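PDB 6FUC: aminoglycoside phosphotransferase from Streptomyces rimosus, which probably transfers a phosphate from ATP to the 3''-hydroxyl of streptomycin, inactivating the antibiotic and giving resistance to it. Local coordinates for residues E91-D96 with A100-A105; F127-G132 with H265-T270. All coordinates share one frame; numbering follows the deposited sequence.

Interaction 1 (E91-D96 with A100-A105)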
loop_
_atom_site.group_PDB
_atom_site.type_symbol
_atom_site.label_atom_id
_atom_site.label_comp_id
_atom_site.label_asym_id
_atom_site.label_seq_id
_atom_site.Cartn_x
_atom_site.Cartn_y
_atom_site.Cartn_z
ATOM N N GLU A 91 10.661 5.201 -11.508
ATOM C CA GLU A 91 10.446 4.911 -12.910
ATOM C C GLU A 91 10.194 3.446 -13.180
ATOM O O GLU A 91 10.873 2.611 -12.590
ATOM C CB GLU A 91 11.591 5.404 -13.753
ATOM C CG GLU A 91 11.868 6.894 -13.637
ATOM C CD GLU A 91 10.901 7.807 -14.381
ATOM O OE1 GLU A 91 10.124 7.363 -15.265
ATOM O OE2 GLU A 91 10.947 9.024 -14.082
ATOM N N GLY A 92 9.251 3.181 -14.054
ATOM C CA GLY A 92 8.938 1.834 -14.471
ATOM C C GLY A 92 7.466 1.579 -14.610
ATOM O O GLY A 92 6.686 2.539 -14.611
ATOM N N ILE A 93 7.105 0.300 -14.673
ATOM C CA ILE A 93 5.698 -0.037 -14.957
ATOM C C ILE A 93 5.085 -0.553 -13.655
ATOM O O ILE A 93 5.613 -1.514 -13.028
ATOM C CB ILE A 93 5.519 -1.109 -16.056
ATOM C CG1 ILE A 93 4.050 -1.537 -16.212
ATOM C CG2 ILE A 93 6.450 -2.259 -15.914
ATOM C CD1 ILE A 93 3.692 -1.911 -17.643
ATOM N N PRO A 94 3.974 0.033 -13.200
ATOM C CA PRO A 94 3.296 -0.539 -12.022
ATOM C C PRO A 94 2.897 -1.977 -12.311
ATOM O O PRO A 94 2.426 -2.305 -13.385
ATOM C CB PRO A 94 2.097 0.382 -11.811
ATOM C CG PRO A 94 2.449 1.618 -12.527
ATOM C CD PRO A 94 3.256 1.225 -13.698
ATOM N N ALA A 95 3.057 -2.847 -11.311
ATOM C CA ALA A 95 2.880 -4.264 -11.544
ATOM C C ALA A 95 1.449 -4.662 -11.874
ATOM O O ALA A 95 1.258 -5.710 -12.523
ATOM C CB ALA A 95 3.390 -5.045 -10.371
ATOM N N ASP A 96 0.463 -3.842 -11.564
ATOM C CA ASP A 96 -0.880 -4.168 -11.983
ATOM C C ASP A 96 -1.099 -4.012 -13.466
ATOM O O ASP A 96 -2.075 -4.556 -13.994
ATOM C CB ASP A 96 -1.921 -3.390 -11.208
ATOM C CG ASP A 96 -1.916 -1.911 -11.543
ATOM O OD1 ASP A 96 -0.808 -1.299 -11.537
ATOM O OD2 ASP A 96 -3.020 -1.332 -11.753
ATOM N N ALA A 100 0.178 -11.044 -17.759
ATOM C CA ALA A 100 0.452 -12.200 -16.987
ATOM C C ALA A 100 1.853 -12.769 -17.145
ATOM O O ALA A 100 2.453 -13.251 -16.182
ATOM C CB ALA A 100 -0.585 -13.338 -17.230
ATOM N N SER A 101 2.350 -12.742 -18.353
ATOM C CA SER A 101 3.744 -13.274 -18.540
ATOM C C SER A 101 4.810 -12.344 -17.929
ATOM O O SER A 101 5.779 -12.806 -17.340
ATOM C CB SER A 101 4.160 -13.563 -20.015
ATOM O OG SER A 101 5.548 -14.209 -20.107
ATOM N N MET A 102 4.594 -11.064 -18.021
ATOM C CA MET A 102 5.477 -10.104 -17.361
ATOM C C MET A 102 5.451 -10.296 -15.833
ATOM O O MET A 102 6.517 -10.248 -15.208
ATOM C CB MET A 102 5.020 -8.699 -17.681
ATOM C CG MET A 102 5.343 -8.112 -19.082
ATOM S SD MET A 102 4.401 -6.623 -19.519
ATOM C CE MET A 102 5.196 -5.410 -18.500
ATOM N N LEU A 103 4.255 -10.457 -15.259
ATOM C CA LEU A 103 4.201 -10.626 -13.791
ATOM C C LEU A 103 4.870 -11.867 -13.404
ATOM O O LEU A 103 5.549 -11.949 -12.355
ATOM C CB LEU A 103 2.737 -10.551 -13.298
ATOM C CG LEU A 103 2.563 -10.472 -11.798
ATOM C CD1 LEU A 103 3.193 -9.196 -11.226
ATOM C CD2 LEU A 103 1.109 -10.539 -11.388
ATOM N N ARG A 104 4.697 -12.940 -14.217
ATOM C CA ARG A 104 5.453 -14.098 -13.944
ATOM C C ARG A 104 6.944 -13.912 -13.989
ATOM O O ARG A 104 7.693 -14.377 -13.137
ATOM C CB ARG A 104 5.030 -15.244 -14.916
ATOM C CG ARG A 104 5.805 -16.504 -14.784
ATOM C CD ARG A 104 5.552 -17.127 -13.478
ATOM N NE ARG A 104 6.215 -18.411 -13.326
ATOM C CZ ARG A 104 5.758 -19.536 -13.772
ATOM N NH1 ARG A 104 4.606 -19.630 -14.421
ATOM N NH2 ARG A 104 6.396 -20.670 -13.492
ATOM N N ALA A 105 7.438 -13.128 -14.947
ATOM C CA ALA A 105 8.864 -12.825 -14.970
ATOM C C ALA A 105 9.336 -12.083 -13.698
ATOM O O ALA A 105 10.485 -12.188 -13.334
ATOM C CB ALA A 105 9.238 -11.946 -16.192
#
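Leu103 meets Ala95 through its CD1 methyl, which lies 4.2 Å from Ala95 CB and an equal 4.2 Å from Ala95 O, so that this branch rests on the methyl and the carbonyl oxygen alike. The contact belongs to the helical C-terminal lobe of the kinase-like fold shared by aminoglycoside phosphotransferases, where the polypeptide has left the five-stranded sheet of the first lobe, forms the short strand 93-94 and then turns into helix 100-117. In Leu103 the CG carbon stands opposite the backbone N (chi1 -170°), which carries the isobutyl group from the helix toward Ala95; the two CA atoms, 6.9 Å apart, mark the nearest backbone approach. The evidence is for light packing: just 129 Å² is buried, both sides summed, the side-chain pairs are apolar, and the one polar atom touched, Ala95 O, is in van der Waals contact with a methyl.

A second touch joins Ile93 CD1 to Met102 CE at 3.9 Å, the side chains crossing at about a right angle. Met102 runs out from the helix and bends at its last torsion (chi3 74°), which brings the CE methyl to the isoleucine. Both residues were modelled in two conformers, so this distance describes one pairing of them and the touch is less certain than that of Leu103.

Further out, backbone bonds of Ile93 with Leu197 and of Ala95 with Ile195 fix the first segment against strand 195-197, the middle strand of a small antiparallel sheet. Leu103 also packs against Ala229, Thr232 and Trp233 of helix 219-233, while Leu192 touches both Ala95 and Leu103. At the start of the helix, Ser99 OG accepts a hydrogen bond from Met102 N, and Arg104 N donates to Ala100 O at 3.0 Å.

Interaction 2 (F127-G132 with H265-T270)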
loop_
_atom_site.group_PDB
_atom_site.type_symbol
_atom_site.label_atom_id
_atom_site.label_comp_id
_atom_site.label_asym_id
_atom_site.label_seq_id
_atom_site.Cartn_x
_atom_site.Cartn_y
_atom_site.Cartn_z
ATOM N N PHE A 127 7.978 3.113 12.849
ATOM C CA PHE A 127 6.564 3.132 12.414
ATOM C C PHE A 127 5.917 1.777 12.668
ATOM O O PHE A 127 6.554 0.719 12.559
ATOM C CB PHE A 127 6.521 3.410 10.915
ATOM C CG PHE A 127 7.299 4.638 10.539
ATOM C CD1 PHE A 127 6.866 5.863 10.880
ATOM C CD2 PHE A 127 8.495 4.519 9.876
ATOM C CE1 PHE A 127 7.584 7.010 10.561
ATOM C CE2 PHE A 127 9.231 5.642 9.550
ATOM C CZ PHE A 127 8.796 6.897 9.907
ATOM N N THR A 128 4.614 1.849 12.945
ATOM C CA THR A 128 3.802 0.664 13.138
ATOM C C THR A 128 2.524 0.725 12.308
ATOM O O THR A 128 1.952 1.789 12.111
ATOM C CB THR A 128 3.464 0.461 14.604
ATOM O OG1 THR A 128 2.565 1.495 15.049
ATOM C CG2 THR A 128 4.675 0.324 15.461
ATOM N N ARG A 129 2.061 -0.445 11.894
ATOM C CA ARG A 129 0.675 -0.597 11.374
ATOM C C ARG A 129 0.149 -1.922 11.928
ATOM O O ARG A 129 -0.359 -2.781 11.233
ATOM C CB ARG A 129 0.581 -0.529 9.844
ATOM C CG ARG A 129 1.375 -1.538 9.083
ATOM C CD ARG A 129 0.613 -2.071 7.902
ATOM N NE ARG A 129 -0.552 -2.845 8.399
ATOM C CZ ARG A 129 -1.535 -3.321 7.643
ATOM N NH1 ARG A 129 -1.648 -3.094 6.340
ATOM N NH2 ARG A 129 -2.400 -4.149 8.211
ATOM N N GLU A 130 0.301 -2.084 13.246
ATOM C CA GLU A 130 -0.003 -3.306 13.913
ATOM C C GLU A 130 -1.517 -3.484 14.038
ATOM O O GLU A 130 -2.303 -2.545 13.832
ATOM C CB GLU A 130 0.736 -3.423 15.256
ATOM C CG GLU A 130 2.221 -3.652 15.091
ATOM C CD GLU A 130 3.047 -3.273 16.254
ATOM O OE1 GLU A 130 2.588 -2.406 17.102
ATOM O OE2 GLU A 130 4.191 -3.775 16.368
ATOM N N LEU A 131 -1.904 -4.712 14.395
ATOM C CA LEU A 131 -3.305 -5.054 14.265
ATOM C C LEU A 131 -4.176 -4.218 15.180
ATOM O O LEU A 131 -5.317 -3.920 14.840
ATOM C CB LEU A 131 -3.446 -6.557 14.545
ATOM C CG LEU A 131 -4.851 -7.089 14.454
ATOM C CD1 LEU A 131 -5.526 -6.752 13.151
ATOM C CD2 LEU A 131 -4.786 -8.573 14.660
ATOM N N GLY A 132 -3.715 -3.892 16.381
ATOM C CA GLY A 132 -4.581 -3.093 17.245
ATOM C C GLY A 132 -4.936 -1.762 16.648
ATOM O O GLY A 132 -6.095 -1.300 16.729
ATOM N N HIS A 265 -9.511 -9.808 4.393
ATOM C CA HIS A 265 -10.834 -9.358 4.750
ATOM C C HIS A 265 -10.861 -8.091 5.645
ATOM O O HIS A 265 -11.798 -7.292 5.545
ATOM C CB HIS A 265 -11.600 -10.477 5.426
ATOM C CG HIS A 265 -11.949 -11.562 4.460
ATOM N ND1 HIS A 265 -12.588 -12.717 4.860
ATOM C CD2 HIS A 265 -11.743 -11.681 3.118
ATOM C CE1 HIS A 265 -12.757 -13.492 3.792
ATOM N NE2 HIS A 265 -12.249 -12.892 2.725
ATOM N N LEU A 266 -9.806 -7.926 6.436
ATOM C CA LEU A 266 -9.726 -6.725 7.269
ATOM C C LEU A 266 -9.451 -5.501 6.400
ATOM O O LEU A 266 -10.007 -4.402 6.629
ATOM C CB LEU A 266 -8.622 -6.893 8.314
ATOM C CG LEU A 266 -8.381 -5.685 9.204
ATOM C CD1 LEU A 266 -9.604 -5.264 10.012
ATOM C CD2 LEU A 266 -7.177 -5.963 10.105
ATOM N N ASP A 267 -8.523 -5.619 5.448
ATOM C CA ASP A 267 -7.959 -4.450 4.779
ATOM C C ASP A 267 -9.030 -3.539 4.243
ATOM O O ASP A 267 -8.946 -2.300 4.466
ATOM C CB ASP A 267 -6.946 -4.896 3.711
ATOM C CG ASP A 267 -6.123 -3.707 3.242
ATOM O OD1 ASP A 267 -5.084 -3.434 3.972
ATOM O OD2 ASP A 267 -6.519 -3.062 2.272
ATOM N N PRO A 268 -10.033 -4.000 3.482
ATOM C CA PRO A 268 -10.958 -3.047 2.910
ATOM C C PRO A 268 -11.769 -2.260 3.901
ATOM O O PRO A 268 -12.277 -1.178 3.600
ATOM C CB PRO A 268 -11.859 -3.888 2.005
ATOM C CG PRO A 268 -11.673 -5.237 2.441
ATOM C CD PRO A 268 -10.308 -5.381 3.036
ATOM N N LEU A 269 -11.936 -2.781 5.106
ATOM C CA LEU A 269 -12.670 -2.132 6.175
ATOM C C LEU A 269 -11.916 -0.935 6.782
ATOM O O LEU A 269 -12.466 -0.210 7.559
ATOM C CB LEU A 269 -13.054 -3.154 7.263
ATOM C CG LEU A 269 -13.823 -4.342 6.766
ATOM C CD1 LEU A 269 -14.019 -5.299 7.927
ATOM C CD2 LEU A 269 -15.128 -3.977 6.136
ATOM N N THR A 270 -10.614 -0.796 6.438
ATOM C CA THR A 270 -9.759 0.202 7.059
ATOM C C THR A 270 -9.613 1.477 6.236
ATOM O O THR A 270 -8.944 2.391 6.687
ATOM C CB THR A 270 -8.341 -0.356 7.307
ATOM O OG1 THR A 270 -7.651 -0.543 6.076
ATOM C CG2 THR A 270 -8.343 -1.585 8.129
HETATM O O HOH W 1 -3.270 -5.210 5.112
HETATM O O HOH W 2 -5.205 -3.464 7.117
#
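Leu131 and Leu266 form the tight part of this contact: Leu131 CD1 lies 3.6 Å from Leu266 CD2, methyl against methyl, the two side chains meeting at a slant. Both residues are buried. Leu266 has its CG opposite the backbone N (chi1 177°), pointing the side chain across at Leu131, and it packs further on Phe135, Ala138 and Leu168, while Leu131 reaches Arg175 and Leu176. The pair therefore joins the start of helix 131-143 to the region where helix 257-266 finishes, within the helical lobe of the kinase-like fold.

The polar side is looser and hydrated. Arg129 NH1 and Asp267 OD1 stand 4.2 Å apart, beyond a salt bridge, although the guanidinium and carboxylate planes differ by merely 25° and OD1 lies at the guanidinium edge. Two waters bridge the groups from beside the direct line. The first accepts from NH1 of Arg129 at 2.9 Å and donates to Asp267 OD1 at 2.8 Å; the second, held by a weak bond from Arg129 NH2, also donates to OD1 of Asp267, at 3.1 Å. Each group also has a direct protein partner: Arg129 NH1 donates to Gly188 O, and Asp267 OD2 accepts from Trp271 NE1. Behind the carboxylate, Asp267 O takes a 2.7 Å bond from Thr270 OG1, in the carbonyl plane on a lone pair, as well as one from Thr270 N.

With two waters and the indole N-H all donating to it and a guanidinium close by, the Asp267 carboxylate is likely to be ionised, its attraction to Arg129 relayed through water.

In the fold
The two contacts come in series along the chain: interaction 1 closes before interaction 2 opens. The second segment of interaction 1 opens helix 100-117, and the first segment of interaction 2 leads into the next helix, 131-143. Their centres are 26 Å apart and their nearest atoms about 14 Å, on opposite sides of the chain's centre, so they do not touch. Both belong to the helical lobe. Interaction 1 is local, with three residues between its segments, whereas interaction 2 spans 132 residues, packing the C-terminal end against the start of helix 131-143. They border the same loop between strands 184-186 and 195-197, which holds the family's His-Gly-Asp motif: Leu192 abuts 91-96 and 100-105, and Gly188 bonds Arg129.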